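Local coordinates for Di-haem cytochrome c peroxidase family protein (Burkholderia thailandensis E264, PDB 6NX0) that probably acts as a diheme cytochrome c peroxidase, carrying two c-type hemes that would pass electrons to hydrogen peroxide, at residues S317-A326 / A365-R373; L390-N398 / D444-L454. All coordinates share one frame; numbering follows the deposited sequence.

Contact 1. Residues S317-A326 / A365-R373; sequences SLFTDFGYDA and AYLRTPGLR. With HEC (heme c), chain C.
Arg-373 and Ser-317 close one end of this contact. NE and NH2 of Arg-373 both donate to the carbonyl O of Ser-317, side-on and within the guanidinium plane. Arg-373 NE lies 2.9 Å from Ser-317 O. The same guanidinium group has a second partner, Asp-273, in a salt bridge.

Thr-320 OG1 has two backbone partners. Thr-320 OG1 donates to Thr-369 O at 2.7 Å, from above the carbonyl plane, and accepts from Phe-322 N, which makes an ST turn. With OG1 anti to the backbone N (chi1 176°), the hydroxyl reaches both. Asp-321 OD1 accepts from Gly-323 N in an Asx turn and also takes a water that reaches Thr-369 OG1.

Further along, a short antiparallel pair of strands forms. Thr-369 N donates to Gly-323 O at 2.8 Å with a nearly straight bond. Asp-325 and Leu-367 are a hydrogen-bonded pair, joined N to O in both directions. Arg-368 lays CG over one face of the Tyr-324 ring, 4.0 Å from its centroid, a CH-pi contact. The polar ends of this pair turn to other partners: Tyr-324 OH to Gly-187 O, Arg-368 NH1 to Gly-188 O, and Arg-368 NH2 to propionate oxygen O1A of the other heme. Pro-370 CD lies 3.3 Å from C3D of the near heme.

Phe-319 O accepts from ND1 of His-305, an axial ligand of the near heme iron. Such a bond would give the imidazole more electron-donating character. The bonds to backbone atoms hold a chain shape that puts Phe-319 O at His-305 and Pro-370 on one heme, while Arg-368 reaches the other.

Contact 2. Residues L390-N398 / D444-L454; sequences LRDAVAFYN and DADVDDLVAFL. With HEC (heme c), chain C.
Val-394 sits as a knob among Val-447, Leu-450, Val-451 and Leu-454. Val-394 CG2 meets Leu-454 CD1 at 3.7 Å, and Val-394 CG1 meets Val-447 CG1 at 3.9 Å. Leu-390 extends this apolar seam: Leu-390 CD1 touches Leu-454 CD1, and also the heme methyl CMA at 3.8 Å. Val-447 is the return knob, set among Arg-391, Val-394, Ala-395 and Asn-398.

Arg-391 covers the outer side of the seam. With CG anti to the backbone N (chi1 -167°) and the chain extended from CG to NE, its guanidinium is carried across to Asp-444 and Asp-448. Val-447 CG1 lies over the centre of one guanidinium face. The acids come in at the edge. Arg-391 NE and NH1 both donate to Asp-448 OD1, NE at 2.8 Å, while Arg-391 NH1 also makes a salt bridge to Asp-444 OD1 at 3.2 Å. A water joins Arg-391 NH2 to Asp-444 OD1, and a second joins that oxygen to Asn-398 ND2. Asn-398 ND2 is also bonded to Met-442 O.

The axes of segments 390-398 and 444-454 approach to 9.5 Å, with their N-to-C directions 131° apart. On helix 390-398, Tyr-397 OH binds the heme iron at 2.0 Å, with His-305 as the other axial ligand. The salt-bridge network and the knobs-into-holes packing together probably fix how helix 390-398, which carries Tyr-397, sits on helix 444-454.

Contact 1 and contact 2 serve the same heme c from different parts of its pocket. Their centres are about 17 Å apart. Residues 365-373 bring Thr-369, Pro-370 and Leu-372 against the heme, near the axial ligand His-305. Residues 390-398 supply the other axial ligand, Tyr-397. The two contacts also touch directly. Leu-372 CD1 meets Leu-454 CD2 at 3.9 Å, and Phe-319 CE1 meets Phe-453 CZ at 3.9 Å. Helix 444-454 thus carries contact 2 and also packs against contact 1. Contact 1 also reaches the other heme, through Arg-368. Its centre is about 8 Å, and that of contact 2 about 20 Å, from the centre of the chain.

Contact 1. Residues S317-A326 / A365-R373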
loop_
_atom_site.group_PDB
_atom_site.type_symbol
_atom_site.label_atom_id
_atom_site.label_comp_id
_atom_site.label_asym_id
_atom_site.label_seq_id
_atom_site.Cartn_x
_atom_site.Cartn_y
_atom_site.Cartn_z
ATOM N N SER A 317 12.219 0.561 10.609
ATOM C CA SER A 317 11.475 1.785 10.304
ATOM C C SER A 317 10.797 1.588 8.958
ATOM O O SER A 317 11.265 2.070 7.926
ATOM C CB SER A 317 12.357 3.003 10.302
ATOM O OG SER A 317 12.861 3.260 11.608
ATOM N N LEU A 318 9.665 0.890 8.987
ATOM C CA LEU A 318 8.869 0.707 7.783
ATOM C C LEU A 318 7.684 1.658 7.732
ATOM O O LEU A 318 7.000 1.722 6.702
ATOM C CB LEU A 318 8.398 -0.751 7.671
ATOM C CG LEU A 318 9.540 -1.780 7.571
ATOM C CD1 LEU A 318 9.028 -3.201 7.596
ATOM C CD2 LEU A 318 10.388 -1.535 6.329
ATOM N N PHE A 319 7.445 2.427 8.799
ATOM C CA PHE A 319 6.419 3.465 8.835
ATOM C C PHE A 319 5.020 2.885 8.675
ATOM O O PHE A 319 4.103 3.526 8.155
ATOM C CB PHE A 319 6.745 4.558 7.810
ATOM C CG PHE A 319 7.991 5.295 8.182
ATOM C CD1 PHE A 319 7.942 6.347 9.081
ATOM C CD2 PHE A 319 9.216 4.873 7.718
ATOM C CE1 PHE A 319 9.118 6.997 9.468
ATOM C CE2 PHE A 319 10.389 5.529 8.114
ATOM C CZ PHE A 319 10.323 6.575 8.979
ATOM N N THR A 320 4.866 1.669 9.174
ATOM C CA THR A 320 3.597 0.997 9.314
ATOM C C THR A 320 3.834 -0.241 10.156
ATOM O O THR A 320 4.914 -0.840 10.113
ATOM C CB THR A 320 2.964 0.590 7.975
ATOM O OG1 THR A 320 1.771 -0.138 8.295
ATOM C CG2 THR A 320 3.909 -0.257 7.133
ATOM N N ASP A 321 2.811 -0.604 10.919
ATOM C CA ASP A 321 2.775 -1.884 11.605
ATOM C C ASP A 321 1.998 -2.933 10.824
ATOM O O ASP A 321 1.828 -4.057 11.311
ATOM C CB ASP A 321 2.198 -1.708 13.022
ATOM C CG ASP A 321 0.756 -1.222 13.044
ATOM O OD1 ASP A 321 0.154 -0.959 11.969
ATOM O OD2 ASP A 321 0.218 -1.080 14.180
ATOM N N PHE A 322 1.571 -2.603 9.598
ATOM C CA PHE A 322 0.741 -3.457 8.742
ATOM C C PHE A 322 -0.594 -3.795 9.372
ATOM O O PHE A 322 -1.254 -4.751 8.939
ATOM C CB PHE A 322 1.495 -4.722 8.336
ATOM C CG PHE A 322 2.823 -4.417 7.686
ATOM C CD1 PHE A 322 2.875 -3.942 6.379
ATOM C CD2 PHE A 322 4.002 -4.529 8.397
ATOM C CE1 PHE A 322 4.106 -3.626 5.776
ATOM C CE2 PHE A 322 5.227 -4.206 7.792
ATOM C CZ PHE A 322 5.256 -3.756 6.478
ATOM N N GLY A 323 -1.018 -2.978 10.334
ATOM C CA GLY A 323 -2.351 -3.046 10.886
ATOM C C GLY A 323 -3.340 -2.251 10.068
ATOM O O GLY A 323 -3.032 -1.742 8.991
ATOM N N TYR A 324 -4.556 -2.161 10.597
ATOM C CA TYR A 324 -5.705 -1.570 9.916
ATOM C C TYR A 324 -6.339 -0.497 10.783
ATOM O O TYR A 324 -6.477 -0.664 11.999
ATOM C CB TYR A 324 -6.758 -2.657 9.586
ATOM C CG TYR A 324 -6.278 -3.579 8.495
ATOM C CD1 TYR A 324 -5.385 -4.624 8.749
ATOM C CD2 TYR A 324 -6.692 -3.384 7.173
ATOM C CE1 TYR A 324 -4.913 -5.427 7.721
ATOM C CE2 TYR A 324 -6.232 -4.172 6.165
ATOM C CZ TYR A 324 -5.357 -5.204 6.429
ATOM O OH TYR A 324 -4.934 -5.955 5.350
ATOM N N ASP A 325 -6.722 0.614 10.163
ATOM C CA ASP A 325 -7.507 1.610 10.866
ATOM C C ASP A 325 -8.417 2.348 9.900
ATOM O O ASP A 325 -8.353 2.175 8.684
ATOM C CB ASP A 325 -6.603 2.578 11.632
ATOM C CG ASP A 325 -7.120 2.845 13.040
ATOM O OD1 ASP A 325 -8.335 3.125 13.202
ATOM O OD2 ASP A 325 -6.311 2.695 13.982
ATOM N N ALA A 326 -9.308 3.145 10.475
ATOM C CA ALA A 326 -10.406 3.787 9.764
ATOM C C ALA A 326 -10.274 5.284 9.994
ATOM O O ALA A 326 -10.768 5.812 10.996
ATOM C CB ALA A 326 -11.755 3.258 10.255
ATOM N N ALA A 365 -14.770 0.376 6.688
ATOM C CA ALA A 365 -13.998 1.623 6.674
ATOM C C ALA A 365 -12.556 1.413 7.138
ATOM O O ALA A 365 -11.771 2.376 7.087
ATOM C CB ALA A 365 -14.641 2.754 7.496
ATOM N N TYR A 366 -12.158 0.208 7.508
ATOM C CA TYR A 366 -10.770 -0.046 7.847
ATOM C C TYR A 366 -9.957 -0.345 6.596
ATOM O O TYR A 366 -10.412 -1.055 5.694
ATOM C CB TYR A 366 -10.639 -1.223 8.808
ATOM C CG TYR A 366 -10.952 -0.912 10.248
ATOM C CD1 TYR A 366 -12.235 -0.568 10.669
ATOM C CD2 TYR A 366 -9.953 -0.988 11.211
ATOM C CE1 TYR A 366 -12.494 -0.274 12.019
ATOM C CE2 TYR A 366 -10.206 -0.731 12.533
ATOM C CZ TYR A 366 -11.472 -0.376 12.932
ATOM O OH TYR A 366 -11.687 -0.111 14.281
ATOM N N LEU A 367 -8.733 0.168 6.578
ATOM C CA LEU A 367 -7.788 -0.004 5.482
ATOM C C LEU A 367 -6.405 -0.232 6.073
ATOM O O LEU A 367 -6.109 0.222 7.179
ATOM C CB LEU A 367 -7.789 1.226 4.563
ATOM C CG LEU A 367 -9.097 1.477 3.829
ATOM C CD1 LEU A 367 -9.100 2.906 3.283
ATOM C CD2 LEU A 367 -9.248 0.443 2.713
ATOM N N ARG A 368 -5.549 -0.933 5.334
ATOM C CA ARG A 368 -4.211 -1.239 5.840
ATOM C C ARG A 368 -3.372 0.035 5.895
ATOM O O ARG A 368 -3.287 0.779 4.915
ATOM C CB ARG A 368 -3.503 -2.295 4.977
ATOM C CG ARG A 368 -2.453 -3.119 5.768
ATOM C CD ARG A 368 -1.642 -4.112 4.905
ATOM N NE ARG A 368 -0.678 -3.360 4.104
ATOM C CZ ARG A 368 -0.461 -3.493 2.807
ATOM N NH1 ARG A 368 -1.072 -4.427 2.086
ATOM N NH2 ARG A 368 0.397 -2.664 2.236
ATOM N N THR A 369 -2.750 0.291 7.043
ATOM C CA THR A 369 -1.913 1.476 7.178
ATOM C C THR A 369 -0.735 1.370 6.222
ATOM O O THR A 369 0.054 0.419 6.329
ATOM C CB THR A 369 -1.432 1.606 8.604
ATOM O OG1 THR A 369 -2.595 1.743 9.442
ATOM C CG2 THR A 369 -0.515 2.802 8.736
ATOM N N PRO A 370 -0.582 2.295 5.275
ATOM C CA PRO A 370 0.506 2.178 4.298
ATOM C C PRO A 370 1.817 2.660 4.878
ATOM O O PRO A 370 1.852 3.603 5.669
ATOM C CB PRO A 370 0.050 3.103 3.163
ATOM C CG PRO A 370 -0.735 4.159 3.875
ATOM C CD PRO A 370 -1.426 3.483 5.022
ATOM N N GLY A 371 2.906 2.031 4.450
ATOM C CA GLY A 371 4.211 2.580 4.749
ATOM C C GLY A 371 4.393 3.871 3.983
ATOM O O GLY A 371 3.793 4.067 2.935
ATOM N N LEU A 372 5.214 4.765 4.533
ATOM C CA LEU A 372 5.389 6.121 4.025
ATOM C C LEU A 372 6.708 6.329 3.286
ATOM O O LEU A 372 6.995 7.463 2.872
ATOM C CB LEU A 372 5.267 7.131 5.184
ATOM C CG LEU A 372 3.915 7.080 5.912
ATOM C CD1 LEU A 372 3.841 8.148 6.995
ATOM C CD2 LEU A 372 2.774 7.249 4.931
ATOM N N ARG A 373 7.529 5.294 3.118
ATOM C CA ARG A 373 8.742 5.479 2.329
ATOM C C ARG A 373 8.363 5.840 0.900
ATOM O O ARG A 373 7.453 5.254 0.314
ATOM C CB ARG A 373 9.614 4.231 2.362
ATOM C CG ARG A 373 10.234 4.031 3.755
ATOM C CD ARG A 373 10.899 2.706 3.930
ATOM N NE ARG A 373 11.732 2.646 5.141
ATOM C CZ ARG A 373 12.983 3.077 5.207
ATOM N NH1 ARG A 373 13.547 3.656 4.150
ATOM N NH2 ARG A 373 13.662 2.974 6.341
HETATM FE FE HEC C . -1.532 8.020 8.255
HETATM C CHA HEC C . -2.375 7.074 5.070
HETATM C CHB HEC C . 0.615 10.385 6.994
HETATM C CHC HEC C . -1.184 9.408 11.372
HETATM C CHD HEC C . -3.355 5.458 9.580
HETATM N NA HEC C . -0.946 8.574 6.393
HETATM C C1A HEC C . -1.394 8.008 5.214
HETATM C C2A HEC C . -0.814 8.765 4.135
HETATM C C3A HEC C . 0.084 9.604 4.665
HETATM C C4A HEC C . 0.017 9.508 6.101
HETATM C CMA HEC C . 0.894 10.674 3.937
HETATM C CAA HEC C . -1.006 8.456 2.633
HETATM C CBA HEC C . 0.028 7.459 2.139
HETATM C CGA HEC C . -0.151 6.997 0.713
HETATM O O1A HEC C . 0.601 6.041 0.351
HETATM O O2A HEC C . -1.171 7.332 0.048
HETATM N NB HEC C . -0.484 9.553 9.045
HETATM C C1B HEC C . 0.398 10.379 8.345
HETATM C C2B HEC C . 0.959 11.338 9.279
HETATM C C3B HEC C . 0.423 11.130 10.480
HETATM C C4B HEC C . -0.455 9.974 10.359
HETATM C CMB HEC C . 2.046 12.376 8.897
HETATM C CAB HEC C . 0.591 11.955 11.781
HETATM C CBB HEC C . 0.129 13.414 11.560
HETATM N NC HEC C . -2.082 7.491 10.123
HETATM C C1C HEC C . -1.896 8.245 11.266
HETATM C C2C HEC C . -2.531 7.550 12.351
HETATM C C3C HEC C . -3.048 6.408 11.879
HETATM C C4C HEC C . -2.810 6.362 10.456
HETATM C CMC HEC C . -2.463 8.077 13.801
HETATM C CAC HEC C . -3.597 5.229 12.700
HETATM C CBC HEC C . -4.845 5.714 13.467
HETATM N ND HEC C . -2.607 6.514 7.456
HETATM C C1D HEC C . -3.304 5.566 8.213
HETATM C C2D HEC C . -4.139 4.814 7.323
HETATM C C3D HEC C . -3.921 5.356 5.964
HETATM C C4D HEC C . -2.918 6.376 6.107
HETATM C CMD HEC C . -5.091 3.675 7.675
HETATM C CAD HEC C . -4.618 4.908 4.672
HETATM C CBD HEC C . -5.934 5.655 4.569
HETATM C CGD HEC C . -6.501 5.570 3.174
HETATM O O1D HEC C . -5.777 5.117 2.254
HETATM O O2D HEC C . -7.619 6.125 2.965
HETATM O O HOH W 1 -1.897 0.898 11.978
HETATM O O HOH W 2 -11.484 2.933 14.520
#

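Contact 2. Residues L390-N398 / D444-L454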
loop_
_atom_site.group_PDB
_atom_site.type_symbol
_atom_site.label_atom_id
_atom_site.label_comp_id
_atom_site.label_asym_id
_atom_site.label_seq_id
_atom_site.Cartn_x
_atom_site.Cartn_y
_atom_site.Cartn_z
ATOM N N LEU A 390 1.091 16.116 -0.919
ATOM C CA LEU A 390 1.450 15.499 0.345
ATOM C C LEU A 390 1.029 16.374 1.514
ATOM O O LEU A 390 0.561 15.871 2.541
ATOM C CB LEU A 390 2.950 15.235 0.383
ATOM C CG LEU A 390 3.489 14.675 1.706
ATOM C CD1 LEU A 390 2.771 13.342 2.063
ATOM C CD2 LEU A 390 4.980 14.496 1.657
ATOM N N ARG A 391 1.165 17.700 1.379
ATOM C CA ARG A 391 0.802 18.558 2.501
ATOM C C ARG A 391 -0.675 18.428 2.851
ATOM O O ARG A 391 -1.031 18.455 4.035
ATOM C CB ARG A 391 1.162 20.016 2.227
ATOM C CG ARG A 391 1.076 20.849 3.536
ATOM C CD ARG A 391 1.220 22.331 3.340
ATOM N NE ARG A 391 1.288 22.996 4.649
ATOM C CZ ARG A 391 0.224 23.291 5.395
ATOM N NH1 ARG A 391 0.397 23.890 6.576
ATOM N NH2 ARG A 391 -1.005 23.004 4.979
ATOM N N ASP A 392 -1.550 18.262 1.850
ATOM C CA ASP A 392 -2.972 18.105 2.134
ATOM C C ASP A 392 -3.235 16.808 2.884
ATOM O O ASP A 392 -4.065 16.776 3.798
ATOM C CB ASP A 392 -3.799 18.140 0.839
ATOM C CG ASP A 392 -4.100 19.548 0.357
ATOM O OD1 ASP A 392 -3.725 20.533 1.036
ATOM O OD2 ASP A 392 -4.714 19.662 -0.720
ATOM N N ALA A 393 -2.522 15.738 2.524
ATOM C CA ALA A 393 -2.668 14.462 3.227
ATOM C C ALA A 393 -2.307 14.597 4.694
ATOM O O ALA A 393 -2.972 14.005 5.552
ATOM C CB ALA A 393 -1.809 13.389 2.573
ATOM N N VAL A 394 -1.250 15.358 4.998
ATOM C CA VAL A 394 -0.844 15.563 6.385
ATOM C C VAL A 394 -1.815 16.502 7.099
ATOM O O VAL A 394 -2.235 16.250 8.240
ATOM C CB VAL A 394 0.598 16.102 6.420
ATOM C CG1 VAL A 394 1.021 16.468 7.849
ATOM C CG2 VAL A 394 1.572 15.106 5.809
ATOM N N ALA A 395 -2.184 17.612 6.447
ATOM C CA ALA A 395 -3.085 18.588 7.054
ATOM C C ALA A 395 -4.445 17.979 7.389
ATOM O O ALA A 395 -5.093 18.393 8.352
ATOM C CB ALA A 395 -3.258 19.783 6.114
ATOM N N PHE A 396 -4.876 16.977 6.624
ATOM C CA PHE A 396 -6.145 16.306 6.890
ATOM C C PHE A 396 -6.216 15.816 8.334
ATOM O O PHE A 396 -7.248 15.948 8.991
ATOM C CB PHE A 396 -6.305 15.139 5.903
ATOM C CG PHE A 396 -7.405 14.171 6.250
ATOM C CD1 PHE A 396 -8.729 14.488 5.989
ATOM C CD2 PHE A 396 -7.107 12.945 6.854
ATOM C CE1 PHE A 396 -9.735 13.597 6.314
ATOM C CE2 PHE A 396 -8.136 12.070 7.179
ATOM C CZ PHE A 396 -9.417 12.399 6.907
ATOM N N TYR A 397 -5.134 15.227 8.832
ATOM C CA TYR A 397 -5.134 14.720 10.202
ATOM C C TYR A 397 -5.374 15.825 11.204
ATOM O O TYR A 397 -6.023 15.601 12.232
ATOM C CB TYR A 397 -3.822 14.034 10.523
ATOM C CG TYR A 397 -3.649 12.723 9.819
ATOM C CD1 TYR A 397 -4.194 11.559 10.349
ATOM C CD2 TYR A 397 -2.933 12.639 8.634
ATOM C CE1 TYR A 397 -4.025 10.350 9.711
ATOM C CE2 TYR A 397 -2.753 11.430 7.992
ATOM C CZ TYR A 397 -3.311 10.296 8.533
ATOM O OH TYR A 397 -3.148 9.093 7.930
ATOM N N ASN A 398 -4.865 17.019 10.924
ATOM C CA ASN A 398 -4.927 18.074 11.922
ATOM C C ASN A 398 -6.327 18.663 12.079
ATOM O O ASN A 398 -6.706 19.052 13.193
ATOM C CB ASN A 398 -3.932 19.174 11.563
ATOM C CG ASN A 398 -3.634 20.086 12.720
ATOM O OD1 ASN A 398 -3.578 19.652 13.875
ATOM N ND2 ASN A 398 -3.426 21.375 12.415
ATOM N N ASP A 444 0.071 25.265 11.568
ATOM C CA ASP A 444 0.455 25.061 10.174
ATOM C C ASP A 444 1.964 24.883 10.040
ATOM O O ASP A 444 2.434 24.113 9.191
ATOM C CB ASP A 444 -0.060 26.216 9.313
ATOM C CG ASP A 444 -1.521 26.042 8.939
ATOM O OD1 ASP A 444 -1.916 24.898 8.593
ATOM O OD2 ASP A 444 -2.273 27.030 9.007
ATOM N N ALA A 445 2.757 25.526 10.904
ATOM C CA ALA A 445 4.197 25.287 10.879
ATOM C C ALA A 445 4.528 23.843 11.254
ATOM O O ALA A 445 5.456 23.239 10.701
ATOM C CB ALA A 445 4.904 26.264 11.830
ATOM N N ASP A 446 3.796 23.282 12.225
ATOM C CA ASP A 446 3.958 21.873 12.559
ATOM C C ASP A 446 3.705 20.993 11.338
ATOM O O ASP A 446 4.448 20.044 11.082
ATOM C CB ASP A 446 2.980 21.453 13.658
ATOM C CG ASP A 446 3.293 22.058 15.026
ATOM O OD1 ASP A 446 4.445 22.478 15.263
ATOM O OD2 ASP A 446 2.373 22.082 15.874
ATOM N N VAL A 447 2.642 21.291 10.598
ATOM C CA VAL A 447 2.328 20.507 9.401
ATOM C C VAL A 447 3.462 20.618 8.397
ATOM O O VAL A 447 3.887 19.614 7.804
ATOM C CB VAL A 447 0.988 20.975 8.818
ATOM C CG1 VAL A 447 0.741 20.355 7.440
ATOM C CG2 VAL A 447 -0.145 20.620 9.759
ATOM N N ASP A 448 3.974 21.842 8.182
ATOM C CA ASP A 448 5.116 22.018 7.285
ATOM C C ASP A 448 6.308 21.158 7.720
ATOM O O ASP A 448 7.015 20.575 6.888
ATOM C CB ASP A 448 5.548 23.487 7.239
ATOM C CG ASP A 448 4.456 24.450 6.739
ATOM O OD1 ASP A 448 3.460 24.047 6.100
ATOM O OD2 ASP A 448 4.616 25.670 6.990
ATOM N N ASP A 449 6.581 21.104 9.030
ATOM C CA ASP A 449 7.716 20.341 9.525
ATOM C C ASP A 449 7.524 18.838 9.327
ATOM O O ASP A 449 8.479 18.132 8.986
ATOM C CB ASP A 449 7.945 20.672 10.997
ATOM C CG ASP A 449 8.436 22.104 11.220
ATOM O OD1 ASP A 449 8.798 22.792 10.235
ATOM O OD2 ASP A 449 8.452 22.540 12.403
ATOM N N LEU A 450 6.292 18.341 9.520
ATOM C CA LEU A 450 5.991 16.941 9.238
ATOM C C LEU A 450 6.235 16.606 7.770
ATOM O O LEU A 450 6.841 15.571 7.462
ATOM C CB LEU A 450 4.551 16.627 9.623
ATOM C CG LEU A 450 4.297 16.415 11.124
ATOM C CD1 LEU A 450 2.804 16.498 11.441
ATOM C CD2 LEU A 450 4.865 15.110 11.577
ATOM N N VAL A 451 5.796 17.477 6.858
ATOM C CA VAL A 451 6.102 17.271 5.437
ATOM C C VAL A 451 7.609 17.216 5.205
ATOM O O VAL A 451 8.109 16.338 4.496
ATOM C CB VAL A 451 5.439 18.367 4.591
ATOM C CG1 VAL A 451 5.926 18.309 3.134
ATOM C CG2 VAL A 451 3.939 18.275 4.679
ATOM N N ALA A 452 8.360 18.138 5.814
ATOM C CA ALA A 452 9.812 18.101 5.666
ATOM C C ALA A 452 10.385 16.762 6.121
ATOM O O ALA A 452 11.261 16.182 5.474
ATOM C CB ALA A 452 10.451 19.245 6.455
ATOM N N PHE A 453 9.877 16.221 7.236
ATOM C CA PHE A 453 10.363 14.926 7.663
ATOM C C PHE A 453 9.992 13.829 6.667
ATOM O O PHE A 453 10.823 12.986 6.339
ATOM C CB PHE A 453 9.822 14.601 9.052
ATOM C CG PHE A 453 10.087 13.206 9.443
ATOM C CD1 PHE A 453 11.378 12.757 9.618
ATOM C CD2 PHE A 453 9.037 12.302 9.600
ATOM C CE1 PHE A 453 11.629 11.435 9.938
ATOM C CE2 PHE A 453 9.279 10.983 9.924
ATOM C CZ PHE A 453 10.566 10.540 10.088
ATOM N N LEU A 454 8.750 13.814 6.172
ATOM C CA LEU A 454 8.368 12.748 5.240
ATOM C C LEU A 454 9.220 12.770 3.982
ATOM O O LEU A 454 9.450 11.727 3.363
ATOM C CB LEU A 454 6.891 12.864 4.887
ATOM C CG LEU A 454 5.948 12.587 6.073
ATOM C CD1 LEU A 454 4.490 12.789 5.628
ATOM C CD2 LEU A 454 6.184 11.186 6.647
HETATM FE FE HEC C . -1.532 8.020 8.255
HETATM C CHA HEC C . -2.375 7.074 5.070
HETATM C CHB HEC C . 0.615 10.385 6.994
HETATM C CHC HEC C . -1.184 9.408 11.372
HETATM C CHD HEC C . -3.355 5.458 9.580
HETATM N NA HEC C . -0.946 8.574 6.393
HETATM C C1A HEC C . -1.394 8.008 5.214
HETATM C C2A HEC C . -0.814 8.765 4.135
HETATM C C3A HEC C . 0.084 9.604 4.665
HETATM C C4A HEC C . 0.017 9.508 6.101
HETATM C CMA HEC C . 0.894 10.674 3.937
HETATM C CAA HEC C . -1.006 8.456 2.633
HETATM C CBA HEC C . 0.028 7.459 2.139
HETATM C CGA HEC C . -0.151 6.997 0.713
HETATM O O1A HEC C . 0.601 6.041 0.351
HETATM O O2A HEC C . -1.171 7.332 0.048
HETATM N NB HEC C . -0.484 9.553 9.045
HETATM C C1B HEC C . 0.398 10.379 8.345
HETATM C C2B HEC C . 0.959 11.338 9.279
HETATM C C3B HEC C . 0.423 11.130 10.480
HETATM C C4B HEC C . -0.455 9.974 10.359
HETATM C CMB HEC C . 2.046 12.376 8.897
HETATM C CAB HEC C . 0.591 11.955 11.781
HETATM C CBB HEC C . 0.129 13.414 11.560
HETATM N NC HEC C . -2.082 7.491 10.123
HETATM C C1C HEC C . -1.896 8.245 11.266
HETATM C C2C HEC C . -2.531 7.550 12.351
HETATM C C3C HEC C . -3.048 6.408 11.879
HETATM C C4C HEC C . -2.810 6.362 10.456
HETATM C CMC HEC C . -2.463 8.077 13.801
HETATM C CAC HEC C . -3.597 5.229 12.700
HETATM C CBC HEC C . -4.845 5.714 13.467
HETATM N ND HEC C . -2.607 6.514 7.456
HETATM C C1D HEC C . -3.304 5.566 8.213
HETATM C C2D HEC C . -4.139 4.814 7.323
HETATM C C3D HEC C . -3.921 5.356 5.964
HETATM C C4D HEC C . -2.918 6.376 6.107
HETATM C CMD HEC C . -5.091 3.675 7.675
HETATM C CAD HEC C . -4.618 4.908 4.672
HETATM C CBD HEC C . -5.934 5.655 4.569
HETATM C CGD HEC C . -6.501 5.570 3.174
HETATM O O1D HEC C . -5.777 5.117 2.254
HETATM O O2D HEC C . -7.619 6.125 2.965
HETATM O O HOH W 3 -3.408 24.148 6.275
HETATM O O HOH W 4 -3.662 22.738 9.759
#